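Local structure of imelysin-like protein (Psychrobacter arcticus, 3PF0) at residues N60-P65 with N228-S233; E113-G118 with K205-N210; A174-D179 with A262-Q267; V104-W109 with Q166-L171; A290-N295 with I349-I354. The protein is of unknown function but belongs to the imelysin-like peptidase M75 family and is a putative metalloendopeptidase. All coordinates share one frame; numbering follows the deposited sequence. Where two conformers were deposited one is given.

Contact 1: N60-P65 with N228-S233; sequences NDMVIP and NQWFNS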
# COMPACT_ATOMS: atom_id res chain seq x y z
N ASN A 60 -7.33 9.03 -13.08
CA ASN A 60 -6.34 9.05 -14.16
C ASN A 60 -4.91 9.31 -13.72
O ASN A 60 -4.00 8.73 -14.32
CB ASN A 60 -6.74 10.09 -15.22
CG ASN A 60 -7.96 9.70 -16.02
OD1 ASN A 60 -8.25 8.51 -16.23
ND2 ASN A 60 -8.68 10.69 -16.53
N ASP A 61 -4.68 10.21 -12.74
CA ASP A 61 -3.31 10.58 -12.35
C ASP A 61 -2.80 9.90 -11.07
O ASP A 61 -1.60 9.99 -10.80
CB ASP A 61 -3.20 12.11 -12.21
CG ASP A 61 -3.54 12.87 -13.50
OD1 ASP A 61 -3.37 12.29 -14.60
OD2 ASP A 61 -3.96 14.04 -13.40
N MSE A 62 -3.66 9.20 -10.31
CA MSE A 62 -3.17 8.58 -9.08
C MSE A 62 -3.55 7.11 -8.92
O MSE A 62 -2.65 6.29 -8.71
CB MSE A 62 -3.63 9.37 -7.85
CG MSE A 62 -2.86 10.67 -7.67
SE MSE A 62 -3.34 11.62 -6.07
CE MSE A 62 -2.73 13.42 -6.57
N VAL A 63 -4.84 6.77 -9.01
CA VAL A 63 -5.34 5.41 -8.79
C VAL A 63 -4.82 4.44 -9.88
O VAL A 63 -4.09 3.49 -9.54
CB VAL A 63 -6.89 5.37 -8.66
CG1 VAL A 63 -7.39 3.94 -8.51
CG2 VAL A 63 -7.37 6.24 -7.49
N ILE A 64 -5.18 4.69 -11.16
CA ILE A 64 -4.79 3.87 -12.31
C ILE A 64 -3.24 3.81 -12.41
O ILE A 64 -2.74 2.69 -12.46
CB ILE A 64 -5.49 4.30 -13.63
CG1 ILE A 64 -7.02 4.04 -13.53
CG2 ILE A 64 -4.89 3.59 -14.85
CD1 ILE A 64 -7.93 4.84 -14.49
N PRO A 65 -2.46 4.93 -12.31
CA PRO A 65 -0.98 4.81 -12.37
C PRO A 65 -0.38 3.97 -11.24
O PRO A 65 0.57 3.24 -11.50
CB PRO A 65 -0.50 6.26 -12.28
CG PRO A 65 -1.63 7.05 -12.83
CD PRO A 65 -2.85 6.36 -12.28
N ASN A 228 -16.39 11.55 -0.70
CA ASN A 228 -16.45 11.00 0.65
C ASN A 228 -15.66 9.69 0.75
O ASN A 228 -14.87 9.54 1.69
CB ASN A 228 -17.90 10.79 1.11
CG ASN A 228 -18.01 10.59 2.61
OD1 ASN A 228 -17.84 11.53 3.39
ND2 ASN A 228 -18.27 9.37 3.04
N GLN A 229 -15.84 8.77 -0.22
CA GLN A 229 -15.16 7.48 -0.25
C GLN A 229 -13.66 7.64 -0.44
O GLN A 229 -12.90 6.94 0.22
CB GLN A 229 -15.74 6.56 -1.35
CG GLN A 229 -15.36 5.08 -1.12
CD GLN A 229 -16.28 4.08 -1.78
OE1 GLN A 229 -16.80 4.28 -2.89
NE2 GLN A 229 -16.42 2.94 -1.14
N TRP A 230 -13.24 8.55 -1.34
CA TRP A 230 -11.84 8.82 -1.66
C TRP A 230 -11.06 9.32 -0.42
O TRP A 230 -10.02 8.74 -0.11
CB TRP A 230 -11.75 9.83 -2.82
CG TRP A 230 -10.39 10.47 -3.02
CD1 TRP A 230 -10.09 11.79 -2.91
CD2 TRP A 230 -9.16 9.81 -3.37
NE1 TRP A 230 -8.76 12.00 -3.18
CE2 TRP A 230 -8.17 10.81 -3.47
CE3 TRP A 230 -8.80 8.46 -3.58
CZ2 TRP A 230 -6.83 10.51 -3.78
CZ3 TRP A 230 -7.48 8.17 -3.88
CH2 TRP A 230 -6.51 9.18 -3.99
N PHE A 231 -11.56 10.35 0.28
CA PHE A 231 -10.85 10.90 1.43
C PHE A 231 -10.93 9.99 2.66
O PHE A 231 -10.02 10.01 3.49
CB PHE A 231 -11.33 12.32 1.76
CG PHE A 231 -10.76 13.33 0.81
CD1 PHE A 231 -9.45 13.77 0.94
CD2 PHE A 231 -11.51 13.80 -0.26
CE1 PHE A 231 -8.91 14.68 0.03
CE2 PHE A 231 -10.97 14.70 -1.18
CZ PHE A 231 -9.67 15.14 -1.02
N ASN A 232 -11.99 9.16 2.77
CA ASN A 232 -12.07 8.21 3.87
C ASN A 232 -11.07 7.08 3.61
O ASN A 232 -10.52 6.52 4.56
CB ASN A 232 -13.48 7.68 4.07
CG ASN A 232 -14.25 8.55 5.03
OD1 ASN A 232 -14.09 8.43 6.25
ND2 ASN A 232 -15.02 9.49 4.50
N SER A 233 -10.80 6.79 2.33
CA SER A 233 -9.81 5.81 1.91
C SER A 233 -8.41 6.30 2.30
O SER A 233 -7.61 5.51 2.80
CB SER A 233 -9.90 5.57 0.40
OG SER A 233 -9.06 4.50 -0.00

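Contact 2: E113-G118 with K205-N210; sequences EMVNFG and KNWQQN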
# COMPACT_ATOMS: atom_id res chain seq x y z
N GLU A 113 -2.24 1.02 -2.04
CA GLU A 113 -3.10 0.76 -0.88
C GLU A 113 -3.83 2.04 -0.38
O GLU A 113 -4.66 1.95 0.53
CB GLU A 113 -2.30 0.12 0.26
CG GLU A 113 -2.17 -1.38 0.09
CD GLU A 113 -1.39 -2.11 1.16
OE1 GLU A 113 -0.57 -1.46 1.85
OE2 GLU A 113 -1.56 -3.34 1.28
N MSE A 114 -3.57 3.20 -1.01
CA MSE A 114 -4.26 4.47 -0.73
C MSE A 114 -5.77 4.31 -1.03
O MSE A 114 -6.58 5.07 -0.52
CB MSE A 114 -3.65 5.63 -1.55
CG MSE A 114 -3.97 5.55 -3.04
SE MSE A 114 -3.29 7.03 -4.10
CE MSE A 114 -2.14 6.03 -5.27
N VAL A 115 -6.12 3.33 -1.90
CA VAL A 115 -7.47 2.93 -2.30
C VAL A 115 -7.79 1.64 -1.52
O VAL A 115 -7.05 0.66 -1.63
CB VAL A 115 -7.59 2.76 -3.85
CG1 VAL A 115 -8.94 2.18 -4.26
CG2 VAL A 115 -7.35 4.09 -4.56
N ASN A 116 -8.84 1.67 -0.69
CA ASN A 116 -9.24 0.52 0.14
C ASN A 116 -10.62 -0.02 -0.30
O ASN A 116 -11.27 -0.76 0.44
CB ASN A 116 -9.25 0.92 1.63
CG ASN A 116 -10.36 1.88 2.01
OD1 ASN A 116 -10.96 2.56 1.15
ND2 ASN A 116 -10.70 1.92 3.29
N PHE A 117 -11.05 0.34 -1.51
CA PHE A 117 -12.35 -0.05 -2.04
C PHE A 117 -12.23 -0.45 -3.50
O PHE A 117 -11.19 -0.25 -4.12
CB PHE A 117 -13.34 1.12 -1.88
CG PHE A 117 -12.95 2.39 -2.60
CD1 PHE A 117 -12.07 3.30 -2.01
CD2 PHE A 117 -13.49 2.69 -3.85
CE1 PHE A 117 -11.70 4.47 -2.69
CE2 PHE A 117 -13.12 3.87 -4.52
CZ PHE A 117 -12.24 4.75 -3.93
N GLY A 118 -13.31 -1.00 -4.04
CA GLY A 118 -13.40 -1.36 -5.45
C GLY A 118 -12.72 -2.65 -5.89
O GLY A 118 -12.70 -3.63 -5.15
N LYS A 205 -7.13 -2.90 -15.21
CA LYS A 205 -8.09 -2.95 -16.33
C LYS A 205 -9.51 -2.59 -15.87
O LYS A 205 -10.23 -1.93 -16.61
CB LYS A 205 -8.10 -4.34 -17.00
CG LYS A 205 -6.95 -4.56 -17.97
CD LYS A 205 -7.22 -5.76 -18.88
N ASN A 206 -9.88 -3.01 -14.65
CA ASN A 206 -11.18 -2.77 -14.02
C ASN A 206 -11.39 -1.27 -13.73
O ASN A 206 -12.46 -0.75 -14.02
CB ASN A 206 -11.29 -3.59 -12.73
CG ASN A 206 -12.70 -3.88 -12.25
OD1 ASN A 206 -13.60 -3.05 -12.32
ND2 ASN A 206 -12.88 -5.04 -11.63
N TRP A 207 -10.37 -0.61 -13.16
CA TRP A 207 -10.40 0.83 -12.87
C TRP A 207 -10.47 1.64 -14.18
O TRP A 207 -11.22 2.61 -14.22
CB TRP A 207 -9.17 1.24 -12.05
CG TRP A 207 -9.47 1.30 -10.58
CD1 TRP A 207 -9.22 0.33 -9.65
CD2 TRP A 207 -10.23 2.32 -9.90
NE1 TRP A 207 -9.74 0.69 -8.43
CE2 TRP A 207 -10.35 1.92 -8.55
CE3 TRP A 207 -10.80 3.54 -10.30
CZ2 TRP A 207 -10.98 2.72 -7.59
CZ3 TRP A 207 -11.44 4.32 -9.36
CH2 TRP A 207 -11.53 3.91 -8.02
N GLN A 208 -9.71 1.22 -15.23
CA GLN A 208 -9.70 1.90 -16.54
C GLN A 208 -11.08 1.83 -17.19
O GLN A 208 -11.51 2.79 -17.83
CB GLN A 208 -8.65 1.28 -17.48
CG GLN A 208 -7.23 1.76 -17.18
CD GLN A 208 -6.14 1.01 -17.91
OE1 GLN A 208 -6.28 -0.17 -18.27
NE2 GLN A 208 -5.00 1.66 -18.08
N GLN A 209 -11.79 0.71 -16.99
CA GLN A 209 -13.12 0.47 -17.53
C GLN A 209 -14.23 1.13 -16.71
O GLN A 209 -15.11 1.76 -17.30
CB GLN A 209 -13.37 -1.05 -17.59
CG GLN A 209 -14.72 -1.46 -18.18
CD GLN A 209 -14.82 -1.19 -19.65
OE1 GLN A 209 -14.00 -1.64 -20.46
NE2 GLN A 209 -15.87 -0.48 -20.05
N ASN A 210 -14.20 0.98 -15.36
CA ASN A 210 -15.31 1.40 -14.50
C ASN A 210 -15.05 2.59 -13.54
O ASN A 210 -15.84 2.76 -12.62
CB ASN A 210 -15.76 0.18 -13.66
CG ASN A 210 -16.11 -1.06 -14.47
OD1 ASN A 210 -17.01 -1.05 -15.31
ND2 ASN A 210 -15.42 -2.16 -14.21
O HOH W 1 -9.39 -0.86 -6.06

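Contact 3: A174-D179 with A262-Q267; sequences ALYAND and AATAGQ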
# COMPACT_ATOMS: atom_id res chain seq x y z
N ALA A 174 9.73 -16.49 0.66
CA ALA A 174 10.50 -17.38 -0.22
C ALA A 174 11.88 -16.81 -0.58
O ALA A 174 12.85 -17.56 -0.63
CB ALA A 174 9.72 -17.68 -1.48
N LEU A 175 11.98 -15.47 -0.78
CA LEU A 175 13.25 -14.82 -1.13
C LEU A 175 14.20 -14.64 0.08
O LEU A 175 15.43 -14.59 -0.12
CB LEU A 175 13.01 -13.47 -1.81
CG LEU A 175 12.40 -13.56 -3.22
CD1 LEU A 175 11.89 -12.21 -3.67
CD2 LEU A 175 13.39 -14.13 -4.23
N TYR A 176 13.66 -14.58 1.30
CA TYR A 176 14.47 -14.38 2.50
C TYR A 176 14.62 -15.61 3.40
O TYR A 176 15.29 -15.51 4.44
CB TYR A 176 13.90 -13.23 3.32
CG TYR A 176 14.32 -11.89 2.78
CD1 TYR A 176 13.60 -11.26 1.77
CD2 TYR A 176 15.48 -11.27 3.24
CE1 TYR A 176 14.01 -10.04 1.24
CE2 TYR A 176 15.89 -10.04 2.73
CZ TYR A 176 15.16 -9.43 1.73
OH TYR A 176 15.57 -8.22 1.24
N ALA A 177 14.07 -16.78 2.99
CA ALA A 177 14.15 -18.03 3.76
C ALA A 177 15.58 -18.53 3.88
O ALA A 177 15.96 -19.07 4.92
CB ALA A 177 13.30 -19.11 3.10
N ASN A 178 16.37 -18.38 2.79
CA ASN A 178 17.77 -18.82 2.72
C ASN A 178 18.58 -17.86 1.85
O ASN A 178 17.99 -16.98 1.22
CB ASN A 178 17.85 -20.25 2.13
CG ASN A 178 17.21 -21.33 2.98
OD1 ASN A 178 17.68 -21.67 4.08
ND2 ASN A 178 16.13 -21.93 2.48
N ASP A 179 19.91 -18.05 1.79
CA ASP A 179 20.79 -17.23 0.95
C ASP A 179 20.95 -17.89 -0.44
O ASP A 179 21.84 -17.53 -1.22
CB ASP A 179 22.16 -16.99 1.63
CG ASP A 179 23.07 -18.19 1.83
OD1 ASP A 179 22.56 -19.33 1.84
OD2 ASP A 179 24.29 -17.99 2.06
N ALA A 262 7.06 -5.70 5.83
CA ALA A 262 8.41 -6.13 5.40
C ALA A 262 9.33 -6.47 6.60
O ALA A 262 10.52 -6.13 6.61
CB ALA A 262 9.07 -5.08 4.50
N ALA A 263 8.77 -7.18 7.61
CA ALA A 263 9.47 -7.59 8.82
C ALA A 263 10.62 -8.56 8.54
O ALA A 263 11.68 -8.43 9.15
CB ALA A 263 8.50 -8.22 9.81
N THR A 264 10.41 -9.55 7.64
CA THR A 264 11.42 -10.56 7.31
C THR A 264 12.56 -9.91 6.51
O THR A 264 13.73 -10.19 6.78
CB THR A 264 10.76 -11.72 6.56
OG1 THR A 264 9.70 -12.24 7.36
CG2 THR A 264 11.74 -12.84 6.25
N ALA A 265 12.22 -9.03 5.55
CA ALA A 265 13.17 -8.30 4.72
C ALA A 265 13.92 -7.22 5.53
O ALA A 265 15.03 -6.83 5.16
CB ALA A 265 12.45 -7.65 3.55
N GLY A 266 13.29 -6.76 6.61
CA GLY A 266 13.82 -5.70 7.46
C GLY A 266 13.79 -4.37 6.74
O GLY A 266 14.72 -3.57 6.86
N GLN A 267 12.72 -4.14 5.96
CA GLN A 267 12.58 -2.92 5.17
C GLN A 267 11.29 -2.15 5.52
O GLN A 267 10.64 -1.61 4.62
CB GLN A 267 12.65 -3.26 3.66
CG GLN A 267 14.00 -3.82 3.19
CD GLN A 267 15.14 -2.82 3.25
OE1 GLN A 267 14.94 -1.60 3.30
NE2 GLN A 267 16.38 -3.32 3.23

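Contact 4: V104-W109 with Q166-L171; sequences VLAQAW and QGIPGL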
# COMPACT_ATOMS: atom_id res chain seq x y z
N VAL A 104 10.97 -2.90 -4.44
CA VAL A 104 10.42 -1.93 -5.40
C VAL A 104 8.91 -2.23 -5.58
O VAL A 104 8.09 -1.32 -5.50
CB VAL A 104 11.20 -1.94 -6.76
CG1 VAL A 104 10.54 -1.04 -7.81
CG2 VAL A 104 12.67 -1.57 -6.58
N LEU A 105 8.57 -3.52 -5.76
CA LEU A 105 7.19 -4.00 -5.88
C LEU A 105 6.39 -3.78 -4.59
O LEU A 105 5.23 -3.37 -4.66
CB LEU A 105 7.17 -5.49 -6.30
CG LEU A 105 5.84 -6.26 -6.10
CD1 LEU A 105 4.71 -5.70 -6.99
CD2 LEU A 105 6.04 -7.72 -6.32
N ALA A 106 6.98 -4.08 -3.42
CA ALA A 106 6.29 -3.91 -2.12
C ALA A 106 5.99 -2.43 -1.88
O ALA A 106 4.90 -2.11 -1.40
CB ALA A 106 7.13 -4.48 -0.99
N GLN A 107 6.91 -1.53 -2.29
CA GLN A 107 6.76 -0.07 -2.18
C GLN A 107 5.62 0.43 -3.11
O GLN A 107 4.83 1.28 -2.69
CB GLN A 107 8.08 0.64 -2.50
CG GLN A 107 9.10 0.54 -1.37
CD GLN A 107 10.40 1.20 -1.74
OE1 GLN A 107 11.17 0.70 -2.56
NE2 GLN A 107 10.69 2.33 -1.12
N ALA A 108 5.55 -0.10 -4.36
CA ALA A 108 4.52 0.25 -5.36
C ALA A 108 3.12 -0.17 -4.88
O ALA A 108 2.17 0.58 -5.04
CB ALA A 108 4.82 -0.40 -6.71
N TRP A 109 3.00 -1.36 -4.29
CA TRP A 109 1.71 -1.80 -3.77
C TRP A 109 1.32 -1.01 -2.52
O TRP A 109 0.13 -0.73 -2.34
CB TRP A 109 1.67 -3.29 -3.50
CG TRP A 109 0.35 -3.73 -2.92
CD1 TRP A 109 0.10 -4.07 -1.62
CD2 TRP A 109 -0.92 -3.70 -3.58
NE1 TRP A 109 -1.24 -4.30 -1.45
CE2 TRP A 109 -1.90 -4.05 -2.62
CE3 TRP A 109 -1.34 -3.39 -4.89
CZ2 TRP A 109 -3.26 -4.14 -2.94
CZ3 TRP A 109 -2.69 -3.47 -5.20
CH2 TRP A 109 -3.63 -3.84 -4.24
N GLN A 166 0.88 -16.75 -0.66
CA GLN A 166 1.23 -16.06 -1.89
C GLN A 166 1.25 -14.53 -1.72
O GLN A 166 1.19 -14.02 -0.59
CB GLN A 166 0.26 -16.48 -3.02
CG GLN A 166 -1.21 -16.21 -2.70
CD GLN A 166 -2.14 -16.88 -3.67
OE1 GLN A 166 -2.22 -16.52 -4.85
NE2 GLN A 166 -2.91 -17.83 -3.17
N GLY A 167 1.35 -13.82 -2.84
CA GLY A 167 1.40 -12.36 -2.88
C GLY A 167 2.73 -11.81 -2.39
O GLY A 167 3.72 -12.55 -2.28
N ILE A 168 2.75 -10.51 -2.07
CA ILE A 168 3.94 -9.81 -1.57
C ILE A 168 4.53 -10.51 -0.30
O ILE A 168 5.73 -10.78 -0.34
CB ILE A 168 3.65 -8.29 -1.36
CG1 ILE A 168 3.53 -7.62 -2.74
CG2 ILE A 168 4.73 -7.60 -0.51
CD1 ILE A 168 2.66 -6.49 -2.78
N PRO A 169 3.77 -10.88 0.78
CA PRO A 169 4.43 -11.54 1.93
C PRO A 169 4.91 -12.97 1.64
O PRO A 169 5.87 -13.41 2.27
CB PRO A 169 3.34 -11.53 3.01
CG PRO A 169 2.06 -11.47 2.26
CD PRO A 169 2.34 -10.63 1.06
N GLY A 170 4.24 -13.66 0.71
CA GLY A 170 4.63 -15.00 0.28
C GLY A 170 5.98 -14.96 -0.43
O GLY A 170 6.88 -15.74 -0.12
N LEU A 171 6.14 -14.01 -1.37
CA LEU A 171 7.39 -13.80 -2.11
C LEU A 171 8.52 -13.37 -1.17
O LEU A 171 9.65 -13.86 -1.28
CB LEU A 171 7.16 -12.77 -3.22
CG LEU A 171 6.43 -13.29 -4.46
CD1 LEU A 171 5.75 -12.17 -5.22
CD2 LEU A 171 7.37 -14.10 -5.36

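Contact 5: A290-N295 with I349-I354; sequences AILGSN and IPTLGI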
# COMPACT_ATOMS: atom_id res chain seq x y z
N ALA A 290 -6.35 24.08 -4.50
CA ALA A 290 -7.17 25.13 -5.12
C ALA A 290 -8.62 25.04 -4.62
O ALA A 290 -9.27 26.08 -4.45
CB ALA A 290 -7.12 25.00 -6.64
N ILE A 291 -9.12 23.81 -4.38
CA ILE A 291 -10.47 23.55 -3.86
C ILE A 291 -10.54 24.06 -2.40
O ILE A 291 -11.52 24.70 -2.01
CB ILE A 291 -10.83 22.04 -4.00
CG1 ILE A 291 -11.09 21.67 -5.48
CG2 ILE A 291 -12.03 21.63 -3.12
CD1 ILE A 291 -10.99 20.17 -5.84
N LEU A 292 -9.47 23.79 -1.61
CA LEU A 292 -9.37 24.20 -0.20
C LEU A 292 -9.08 25.69 -0.05
O LEU A 292 -9.53 26.30 0.92
CB LEU A 292 -8.29 23.39 0.53
CG LEU A 292 -8.44 21.87 0.59
CD1 LEU A 292 -7.12 21.21 0.94
CD2 LEU A 292 -9.52 21.45 1.58
N GLY A 293 -8.33 26.26 -1.00
CA GLY A 293 -7.92 27.65 -1.00
C GLY A 293 -8.88 28.62 -1.65
O GLY A 293 -8.45 29.51 -2.39
N SER A 294 -10.19 28.47 -1.36
CA SER A 294 -11.24 29.34 -1.89
C SER A 294 -11.50 30.55 -0.96
O SER A 294 -12.07 31.55 -1.41
CB SER A 294 -12.53 28.55 -2.11
OG SER A 294 -12.36 27.60 -3.15
N ASN A 295 -11.08 30.46 0.32
CA ASN A 295 -11.24 31.53 1.32
C ASN A 295 -10.02 31.56 2.26
O ASN A 295 -8.89 31.74 1.78
CB ASN A 295 -12.56 31.35 2.08
N ILE A 349 -11.66 16.97 6.31
CA ILE A 349 -12.99 16.42 6.02
C ILE A 349 -14.11 17.49 6.25
O ILE A 349 -14.91 17.66 5.33
CB ILE A 349 -13.22 15.08 6.78
CG1 ILE A 349 -12.51 13.92 6.03
CG2 ILE A 349 -14.71 14.77 6.98
CD1 ILE A 349 -12.38 12.57 6.78
N PRO A 350 -14.18 18.26 7.38
CA PRO A 350 -15.27 19.26 7.51
C PRO A 350 -15.16 20.44 6.53
O PRO A 350 -16.20 21.00 6.17
CB PRO A 350 -15.15 19.73 8.96
CG PRO A 350 -13.75 19.46 9.33
CD PRO A 350 -13.35 18.22 8.61
N THR A 351 -13.93 20.81 6.11
CA THR A 351 -13.69 21.90 5.14
C THR A 351 -14.24 21.47 3.78
O THR A 351 -14.87 22.27 3.10
CB THR A 351 -12.20 22.27 5.08
OG1 THR A 351 -11.81 22.79 6.36
CG2 THR A 351 -11.89 23.30 4.01
N LEU A 352 -14.05 20.19 3.41
CA LEU A 352 -14.55 19.63 2.15
C LEU A 352 -16.06 19.31 2.23
O LEU A 352 -16.65 18.91 1.22
CB LEU A 352 -13.75 18.37 1.77
CG LEU A 352 -12.28 18.59 1.35
CD1 LEU A 352 -11.50 17.29 1.45
CD2 LEU A 352 -12.17 19.17 -0.05
N GLY A 353 -16.67 19.51 3.40
CA GLY A 353 -18.09 19.27 3.65
C GLY A 353 -18.53 17.82 3.59
O GLY A 353 -19.72 17.54 3.38
N ILE A 354 -17.58 16.88 3.78
CA ILE A 354 -17.83 15.43 3.75
C ILE A 354 -17.86 14.87 5.20
O ILE A 354 -17.90 15.67 6.14
CB ILE A 354 -16.84 14.67 2.82
CG1 ILE A 354 -15.37 15.06 3.07
CG2 ILE A 354 -17.26 14.84 1.35
CD1 ILE A 354 -14.38 14.15 2.47

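Contact 1: N60-P65 with N228-S233
Trp230 extends its indole away from helix 225-250 with CG anti to the backbone N (chi1 165°), and Val63 meets it with CG2, the methyl that stands beside its own backbone N. These settings bring Val63 CG2 to 4.1 Å from Trp230 CZ3. Met62, present as selenomethionine, reaches the same six-membered ring with its selenium, SE lying 4.3 Å from Trp230 CZ2. Both groups come in obliquely to the indole plane, and the Val63 and Trp230 side chains pass alongside, pointing opposite ways. The backbones stay far apart: even the nearest pair of CA atoms, those of Val63 and Trp230, is 10.2 Å apart, and the long indole spans the interval. On helix 48-84 the turn at residues 60-63 is a wider pi-type one, followed by a kink at Pro65, whose N has no bond to the preceding turn. The polar end of the indole is satisfied elsewhere, NE1 being hydrogen-bonded to Tyr54 OH on helix 48-84, which should restrain rotation of the ring. Between the two segments the contact is thus wholly apolar, a buried dispersion contact of modest area, while the orientation of Trp230 is probably set in part by its bond to Tyr54.

Contact 2: E113-G118 with K205-N210
Trp207 projects from helix 183-214 into the loop 113-118, where Val115 and Phe117 receive the outer corner of its six-membered ring. Phe117 adopts the more congested arrangement in which CG sits between the backbone N and the carbonyl carbon, and this turns the ring end toward the helix although its CB does not point there. As a result Phe117 CE2 lies 3.8 Å from Trp207 CH2, in the plane of the indole and at its edge. The two rings are steeply inclined, their planes at 69° and their centroids 6.0 Å apart. Val115 uses CG1, anti to its backbone N, and brings it to 3.9 Å from Trp207 CZ2. The same methyl also rests over the rim of one face of Phe117, so it touches both aromatic residues. The pyrrole side of the indole is served by a water that accepts from Trp207 NE1 at 2.9 Å and donates to Phe117 O at 2.7 Å; it lies at the ring edge, in plane, and satisfies the indole N-H. Gly118 has positive phi, and a CB there would point toward Trp207 and come within packing distance of its ring. Val63 touches both Val115 and Trp207, and Tyr67 meets the indole at a shallow angle. The arrangement is that of a connecting loop packed by its apolar side chains onto three long helices, 48-84, 183-214 and 225-250, of an all-helical imelysin-like fold.

Contact 3: A174-D179 with A262-Q267
One face of the Tyr176 ring is covered by the backbone of Ala265, whose CA stands 3.8 Å from the ring centroid and only 11° off the ring normal, a CH-pi contact over the centre. On that face the Ala265 methyl shifts toward the phenol end, with CB 3.7 Å from Tyr176 CE1. Thr264 O approaches the ring obliquely, taking neither face nor edge. Away from the ring, Thr264 CG2, anti to its own backbone N, packs at 3.7 Å against Tyr176 CB, so the tyrosine is touched along its length from stem to tip. Arg99 adds a cation-pi interaction with the same ring, and its NE is hydrogen-bonded to Leu175 O, which holds the guanidinium beside the end of helix 167-176. The partner loop is a compact turn, closed by a bond of 3.0 Å from Gln267 N to Ala262 O and passing through Gly266 with positive phi. Glu172 OE2 accepts from Ala265 N, so the residue lying on the ring is also fastened to the tyrosine's own helix. With an alanine at Tyr176, Ala265 would probably lose the surface on which it rests and Arg99 its aromatic partner. The contact lies at the surface, where the end of helix 167-176 meets the loop leading into helix 268-283, with Gln267 at the N-cap of the latter and Trp102 of helix 92-112 touching both Leu175 and Ala265.

Contact 4: V104-W109 with Q166-L171
Ile168 is the centre of the contact, inserting its side chain among Leu105, Ala106 and Trp109 on one side of helix 92-112. Its terminal CD1 makes the closest approach, 3.4 Å from Trp109 CB and 3.6 Å from Trp109 CG, a tight fit at the root of the indole and oblique to its plane. The branch methyl CG2, anti to the backbone N of Ile168, turns instead to Ala106 and lies 4.0 Å from its CB. Leu105 is looser, its CG 4.3 Å from Ile168 CG1. The small side chain of Ala106 lets the backbones come near here, with CA atoms of Ala106 and Ile168 6.4 Å apart. Outside this shell, Leu196 of helix 183-214 touches both Leu105 and Leu171, while Leu200 packs on Trp109; Ile271 of helix 268-283 touches Ala106. Ile168 is positioned through its backbone as well, its O accepting from Trp102 NE1 and its main chain also bonding to Ile129. Gly167, just before Ile168, has positive phi, and Gly170 follows three residues later, where a CB would clash with Gln166 CA. The short helical segments run nearly antiparallel, at 159°, with axes 10.6 Å apart. This is antiparallel packing of a short helix against a longer one in the buried core of a helical bundle, with helices 48-84, 183-214 and 268-283 also packing on helix 92-112 here.

Contact 5: A290-N295 with I349-I354
Leu292 and Leu352 meet through their CD2 methyls, 3.9 Å apart, at the buried heart of a contact between two helix ends. Leu352 CD2 is shared: Ile291 CG2 also lies 3.9 Å from it, so this one methyl sits against both Ile291 and Leu292 of helix 286-292. Leu292 CD2 is likewise shared, with Thr351 CG2 at 3.9 Å. With OG1 beside its backbone N (chi1 -64°), where it is hydrogen-bonded to Gln347 O, Thr351 has CG2 anti to N and turned to Leu292. Leu292 crosses Thr351 at about a right angle and Leu352 more obliquely, so the side chains interlock without running alongside one another. The opposite character appears just beyond. Gly293, Ser294 and Asn295 are exposed, and the side chain of Asn295 is not modelled beyond CB, consistent with mobility. Ser294 folds back on the helix end, its OG donating to Ile291 O at 3.2 Å. On the other chain segment Gly353 is exposed too; it has positive phi, and beyond it the chain turns back to bury Ile354, which touches Phe231. Ile354 N bonds to Ile349 O at 3.2 Å, and a weak bond joins Gly353 N to Pro350 O. Helix 327-351, kinked at Pro350, therefore terminates in a Schellman motif, and the contact is a pairing of two helix C-termini whose touching side chains, Ile291, Leu292, Thr351 and Leu352, are buried while their glycine-containing exits face solvent.

From the N terminus, contact 1 opens first, on helix 48-84, and its return on helix 225-250 encloses both contact 4 and contact 2. These two cross, since 113-118 departs before 166-171 closes contact 4, and 205-210 comes later. Contact 3 opens on the helix used by contact 4, then crosses contacts 2 and 1 before closing at 262-267, on the far side of the chain's centre from both. Contact 5 follows separately near the C terminus, joining helices 286-292 and 327-351. Ser233 OG joins contacts 1 and 2 by probable hydrogen bonds to Met114 O and Asn116 N, and Phe231 packs on Leu352, linking helix 225-250 to contact 5. Contact 4 ties helix 92-112 to 167-176.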